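Local coordinates for iron superoxide dismutase (Trypanosoma cruzi, PDB 2GPC), which catalyses, as an iron-dependent superoxide dismutase, the dismutation of superoxide to molecular oxygen and hydrogen peroxide, at residues K93-E97 with V190-L194; F108-T113 with V178-W182. All coordinates share one frame; numbering follows the deposited sequence.

Interaction 1: residues K93-E97 with V190-L194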
loop_
_atom_site.group_PDB
_atom_site.type_symbol
_atom_site.label_atom_id
_atom_site.label_comp_id
_atom_site.label_asym_id
_atom_site.label_seq_id
_atom_site.Cartn_x
_atom_site.Cartn_y
_atom_site.Cartn_z
ATOM N N LYS A 93 -10.785 -33.308 -3.828
ATOM C CA LYS A 93 -10.047 -32.923 -5.029
ATOM C C LYS A 93 -9.094 -31.758 -4.793
ATOM O O LYS A 93 -7.996 -31.735 -5.341
ATOM C CB LYS A 93 -11.014 -32.579 -6.163
ATOM C CG LYS A 93 -10.390 -32.595 -7.555
ATOM C CD LYS A 93 -9.968 -34.010 -7.996
ATOM C CE LYS A 93 -9.797 -34.113 -9.517
ATOM N NZ LYS A 93 -8.539 -33.462 -10.014
ATOM N N VAL A 94 -9.514 -30.795 -3.980
ATOM C CA VAL A 94 -8.642 -29.675 -3.625
ATOM C C VAL A 94 -7.376 -30.178 -2.903
ATOM O O VAL A 94 -6.263 -29.757 -3.231
ATOM C CB VAL A 94 -9.379 -28.634 -2.765
ATOM C CG1 VAL A 94 -8.404 -27.594 -2.212
ATOM C CG2 VAL A 94 -10.445 -27.944 -3.593
ATOM N N ALA A 95 -7.552 -31.071 -1.930
ATOM C CA ALA A 95 -6.420 -31.679 -1.241
ATOM C C ALA A 95 -5.527 -32.397 -2.244
ATOM O O ALA A 95 -4.311 -32.211 -2.226
ATOM C CB ALA A 95 -6.881 -32.648 -0.158
ATOM N N ASP A 96 -6.127 -33.198 -3.126
ATOM C CA ASP A 96 -5.370 -33.972 -4.109
ATOM C C ASP A 96 -4.496 -33.063 -4.971
ATOM O O ASP A 96 -3.319 -33.353 -5.201
ATOM C CB ASP A 96 -6.297 -34.756 -5.055
ATOM C CG ASP A 96 -7.029 -35.908 -4.378
ATOM O OD1 ASP A 96 -6.650 -36.342 -3.267
ATOM O OD2 ASP A 96 -8.020 -36.445 -4.918
ATOM N N GLU A 97 -5.089 -31.979 -5.471
ATOM C CA GLU A 97 -4.404 -31.085 -6.403
ATOM C C GLU A 97 -3.309 -30.298 -5.672
ATOM O O GLU A 97 -2.227 -30.108 -6.206
ATOM C CB GLU A 97 -5.414 -30.169 -7.128
ATOM C CG GLU A 97 -6.387 -30.964 -8.013
ATOM C CD GLU A 97 -6.905 -30.221 -9.236
ATOM O OE1 GLU A 97 -6.208 -29.346 -9.788
ATOM O OE2 GLU A 97 -8.026 -30.544 -9.675
ATOM N N VAL A 190 -12.859 -22.668 -3.257
ATOM C CA VAL A 190 -11.694 -23.125 -4.005
ATOM C C VAL A 190 -12.073 -24.318 -4.900
ATOM O O VAL A 190 -11.741 -24.342 -6.086
ATOM C CB VAL A 190 -10.512 -23.499 -3.064
ATOM C CG1 VAL A 190 -9.322 -24.034 -3.854
ATOM C CG2 VAL A 190 -10.088 -22.295 -2.216
ATOM N N GLU A 191 -12.794 -25.280 -4.338
ATOM C CA GLU A 191 -13.219 -26.453 -5.091
ATOM C C GLU A 191 -14.081 -26.067 -6.294
ATOM O O GLU A 191 -13.924 -26.635 -7.360
ATOM C CB GLU A 191 -13.987 -27.421 -4.196
ATOM C CG GLU A 191 -14.323 -28.735 -4.880
ATOM C CD GLU A 191 -14.922 -29.761 -3.935
ATOM O OE1 GLU A 191 -15.039 -29.482 -2.728
ATOM O OE2 GLU A 191 -15.289 -30.859 -4.407
ATOM N N ARG A 192 -14.974 -25.097 -6.112
ATOM C CA ARG A 192 -15.826 -24.587 -7.196
ATOM C C ARG A 192 -15.055 -23.957 -8.359
ATOM O O ARG A 192 -15.530 -23.960 -9.497
ATOM C CB ARG A 192 -16.801 -23.545 -6.643
ATOM C CG ARG A 192 -18.019 -24.138 -5.932
ATOM C CD ARG A 192 -19.086 -23.092 -5.586
ATOM N NE ARG A 192 -18.631 -22.166 -4.545
ATOM C CZ ARG A 192 -18.944 -22.241 -3.242
ATOM N NH1 ARG A 192 -19.734 -23.199 -2.765
ATOM N NH2 ARG A 192 -18.467 -21.331 -2.401
ATOM N N GLN A 193 -13.886 -23.396 -8.070
ATOM C CA GLN A 193 -13.054 -22.750 -9.094
ATOM C C GLN A 193 -12.138 -23.698 -9.880
ATOM O O GLN A 193 -11.567 -23.287 -10.889
ATOM C CB GLN A 193 -12.163 -21.675 -8.462
ATOM C CG GLN A 193 -12.872 -20.686 -7.555
ATOM C CD GLN A 193 -14.121 -20.104 -8.161
ATOM O OE1 GLN A 193 -14.096 -19.628 -9.297
ATOM N NE2 GLN A 193 -15.221 -20.122 -7.402
ATOM N N LEU A 194 -11.951 -24.925 -9.395
ATOM C CA LEU A 194 -11.030 -25.884 -10.026
ATOM C C LEU A 194 -11.354 -26.144 -11.492
ATOM O O LEU A 194 -12.528 -26.294 -11.845
ATOM C CB LEU A 194 -11.042 -27.227 -9.295
ATOM C CG LEU A 194 -10.278 -27.339 -7.982
ATOM C CD1 LEU A 194 -10.407 -28.745 -7.449
ATOM C CD2 LEU A 194 -8.815 -26.968 -8.164
ATOM O OXT LEU A 194 -10.407 -26.220 -12.286
HETATM O O HOH W 1 -13.948 -33.020 -3.622
#
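Val94 reaches out from helix 92-102 to the last turn of helix 187-193 and shares the apolar contact with Leu194, turning CG1 toward Val190 and CG2 toward Glu191 and Leu194. Its CG2 presses on the backbone of Glu191, 3.5 Å from Glu191 CA, and also meets the CB of that residue. The other methyl, Val94 CG1, lies 4.0 Å from Val190 CG1, the two side chains crossing at about a right angle. Val94 has CG1 anti to its backbone N (chi1 171°), which leaves CG2 as the branch aimed at the Glu191 backbone. Leu194, the C-terminal residue, supplies the second apolar patch: its CD1 sits 3.9 Å from Val94 CG2 and equally near Lys93 CG, while CD2 faces the carboxylate of Glu97. The leucine and Glu97 approach from opposite directions, with Glu97 OE2 3.7 Å from Leu194 CD1.

The polar links run beside these groups. Lys93, bent at chi2 and chi4, curls back so that its NZ forms a salt bridge of 3.0 Å with Glu97 OE2 one turn on, meeting it from above the carboxylate plane; the lysine thus touches Leu194 with its aliphatic part and spends its charge on its own helix. A water joins the two helices by accepting from Lys93 N and donating to Glu191 OE2, the latter at 2.7 Å. Glu191 can reach it because its side chain is extended.

Further ion pairs tie the contact to the sheet. Glu97 OE1 pairs with Lys129 on strand 123-130, and the terminal carboxylate of Leu194 pairs through OXT with Lys154 on strand 153-160. The contact therefore fastens the C-terminal helix to the first helix of the C-terminal alpha/beta domain, with Val190 and Leu194 both resting on Leu156 of the antiparallel sheet.

Interaction 2: residues F108-T113 with V178-W182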
loop_
_atom_site.group_PDB
_atom_site.type_symbol
_atom_site.label_atom_id
_atom_site.label_comp_id
_atom_site.label_asym_id
_atom_site.label_seq_id
_atom_site.Cartn_x
_atom_site.Cartn_y
_atom_site.Cartn_z
ATOM N N PHE A 108 2.522 -26.061 0.779
ATOM C CA PHE A 108 1.690 -25.044 0.139
ATOM C C PHE A 108 1.484 -23.875 1.102
ATOM O O PHE A 108 1.686 -22.722 0.736
ATOM C CB PHE A 108 0.315 -25.599 -0.261
ATOM C CG PHE A 108 -0.756 -24.538 -0.358
ATOM C CD1 PHE A 108 -0.739 -23.610 -1.397
ATOM C CD2 PHE A 108 -1.744 -24.435 0.608
ATOM C CE1 PHE A 108 -1.710 -22.600 -1.468
ATOM C CE2 PHE A 108 -2.710 -23.438 0.539
ATOM C CZ PHE A 108 -2.693 -22.529 -0.503
ATOM N N LYS A 109 1.096 -24.186 2.329
ATOM C CA LYS A 109 0.736 -23.171 3.305
ATOM C C LYS A 109 1.944 -22.287 3.622
ATOM O O LYS A 109 1.807 -21.068 3.721
ATOM C CB LYS A 109 0.166 -23.827 4.568
ATOM C CG LYS A 109 -0.005 -22.889 5.737
ATOM C CD LYS A 109 -0.774 -23.529 6.879
ATOM C CE LYS A 109 -0.945 -22.538 8.009
ATOM N NZ LYS A 109 -1.710 -23.093 9.146
ATOM N N GLU A 110 3.120 -22.900 3.763
ATOM C CA GLU A 110 4.343 -22.150 3.993
ATOM C C GLU A 110 4.635 -21.200 2.822
ATOM O O GLU A 110 5.004 -20.049 3.042
ATOM C CB GLU A 110 5.539 -23.086 4.245
ATOM C CG GLU A 110 6.891 -22.376 4.380
ATOM C CD GLU A 110 7.102 -21.704 5.738
ATOM O OE1 GLU A 110 6.150 -21.650 6.557
ATOM O OE2 GLU A 110 8.237 -21.230 5.998
ATOM N N GLU A 111 4.477 -21.671 1.589
ATOM C CA GLU A 111 4.786 -20.849 0.422
ATOM C C GLU A 111 3.804 -19.671 0.294
ATOM O O GLU A 111 4.222 -18.548 0.063
ATOM C CB GLU A 111 4.802 -21.700 -0.847
ATOM C CG GLU A 111 5.200 -20.945 -2.108
ATOM C CD GLU A 111 5.298 -21.838 -3.333
ATOM O OE1 GLU A 111 5.293 -23.084 -3.192
ATOM O OE2 GLU A 111 5.400 -21.287 -4.449
ATOM N N PHE A 112 2.513 -19.929 0.476
ATOM C CA PHE A 112 1.501 -18.876 0.392
ATOM C C PHE A 112 1.685 -17.848 1.511
ATOM O O PHE A 112 1.669 -16.647 1.248
ATOM C CB PHE A 112 0.089 -19.491 0.412
ATOM C CG PHE A 112 -1.027 -18.491 0.230
ATOM C CD1 PHE A 112 -1.428 -17.676 1.279
ATOM C CD2 PHE A 112 -1.693 -18.382 -0.990
ATOM C CE1 PHE A 112 -2.475 -16.754 1.117
ATOM C CE2 PHE A 112 -2.733 -17.461 -1.158
ATOM C CZ PHE A 112 -3.131 -16.657 -0.096
ATOM N N THR A 113 1.888 -18.327 2.739
ATOM C CA THR A 113 2.146 -17.466 3.904
ATOM C C THR A 113 3.312 -16.525 3.661
ATOM O O THR A 113 3.185 -15.327 3.839
ATOM C CB THR A 113 2.454 -18.312 5.152
ATOM O OG1 THR A 113 1.321 -19.117 5.494
ATOM C CG2 THR A 113 2.692 -17.439 6.390
ATOM N N VAL A 178 -2.639 -12.876 8.494
ATOM C CA VAL A 178 -2.567 -14.022 7.592
ATOM C C VAL A 178 -2.868 -15.318 8.337
ATOM O O VAL A 178 -3.508 -16.204 7.784
ATOM C CB VAL A 178 -1.207 -14.084 6.848
ATOM C CG1 VAL A 178 -1.012 -15.426 6.107
ATOM C CG2 VAL A 178 -1.126 -12.936 5.868
ATOM N N GLN A 179 -2.424 -15.430 9.588
ATOM C CA GLN A 179 -2.791 -16.588 10.409
ATOM C C GLN A 179 -4.317 -16.676 10.538
ATOM O O GLN A 179 -4.896 -17.757 10.434
ATOM C CB GLN A 179 -2.097 -16.544 11.785
ATOM C CG GLN A 179 -0.589 -16.930 11.719
ATOM C CD GLN A 179 -0.324 -18.236 10.933
ATOM O OE1 GLN A 179 -0.755 -19.306 11.350
ATOM N NE2 GLN A 179 0.373 -18.137 9.800
ATOM N N THR A 180 -4.962 -15.524 10.727
ATOM C CA THR A 180 -6.420 -15.446 10.775
ATOM C C THR A 180 -7.060 -15.850 9.444
ATOM O O THR A 180 -8.076 -16.547 9.430
ATOM C CB THR A 180 -6.849 -14.019 11.178
ATOM O OG1 THR A 180 -6.731 -13.871 12.596
ATOM C CG2 THR A 180 -8.319 -13.750 10.885
ATOM N N PHE A 181 -6.476 -15.410 8.335
ATOM C CA PHE A 181 -6.975 -15.781 7.009
ATOM C C PHE A 181 -7.047 -17.295 6.909
ATOM O O PHE A 181 -8.038 -17.841 6.414
ATOM C CB PHE A 181 -6.087 -15.189 5.896
ATOM C CG PHE A 181 -6.516 -15.568 4.507
ATOM C CD1 PHE A 181 -7.562 -14.904 3.886
ATOM C CD2 PHE A 181 -5.881 -16.597 3.826
ATOM C CE1 PHE A 181 -7.966 -15.255 2.597
ATOM C CE2 PHE A 181 -6.275 -16.953 2.538
ATOM C CZ PHE A 181 -7.326 -16.275 1.925
ATOM N N TRP A 182 -6.032 -17.989 7.414
ATOM C CA TRP A 182 -6.023 -19.452 7.340
ATOM C C TRP A 182 -7.188 -20.060 8.107
ATOM O O TRP A 182 -7.704 -21.108 7.715
ATOM C CB TRP A 182 -4.697 -20.053 7.819
ATOM C CG TRP A 182 -3.550 -19.818 6.882
ATOM C CD1 TRP A 182 -2.406 -19.138 7.158
ATOM C CD2 TRP A 182 -3.435 -20.265 5.524
ATOM N NE1 TRP A 182 -1.585 -19.133 6.058
ATOM C CE2 TRP A 182 -2.193 -19.816 5.040
ATOM C CE3 TRP A 182 -4.263 -21.005 4.663
ATOM C CZ2 TRP A 182 -1.759 -20.071 3.744
ATOM C CZ3 TRP A 182 -3.832 -21.259 3.379
ATOM C CH2 TRP A 182 -2.587 -20.790 2.929
HETATM O O HOH W 2 1.779 -20.331 8.382
#
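Trp182 sits as a knob among Phe108, Lys109, Phe112 and Thr113, one indole meeting a lysine chain, a hydroxyl and two phenyl rings. This is helix-helix packing in the alpha/beta C-terminal domain of the Fe/Mn superoxide dismutase fold: the axes of segments 108-113 and 178-182 run at 139° and approach to 11.5 Å, a separation spanned largely by aromatic side chains.

The extended Lys109 slides along one face of the indole. Its CE makes a CH-pi contact 3.9 Å from the centroid of the five-membered ring of Trp182, and NZ, farther out over the same face, adds a cation-pi interaction. The benzo end of the indole enters an aromatic cluster. Phe112 CD1 comes to 3.5 Å from Trp182 CZ2, the planes steeply inclined, and Phe108 CE2 touches Trp182 CH2 with its ring nearly perpendicular to the indole. Phe112 also meets Phe181 (CE1 to CE2), and both rings lean on Cys159 of strand 153-160.

Thr113 secures the pyrrole edge. With OG1 beside its backbone N (chi1 -63°), the hydroxyl can turn back to donate to Lys109 O, which also accepts Thr113 N from the opposite face of its carbonyl plane. That donation leaves the oxygen to accept from the indole and from a water that in turn accepts from Gln179 NE2. The indole bond is bent: Trp182 NE1 donates to Thr113 OG1 at 3.0 Å with an N-H...O angle of 141°, the oxygen tilted slightly from the ring plane.

How the interactions relate
Interaction 2 is nested within the loop closed by interaction 1. Helices 92-102 and 105-118 follow each other in the chain, as do helices 174-184 and 187-193, so two consecutive helices from each end of the C-terminal domain pair with one another. The centres of the contacts are 17 Å apart and their nearest atoms about 8 Å, without touching. Strand 153-160 links them, lying against Val190 and Leu194 of the first contact and Phe112 and Phe181 of the second; it ends in the iron ligand Asp160. The Phe181 side chain of interaction 2 lies about 11 Å from the iron, but no residue of the contact is a ligand.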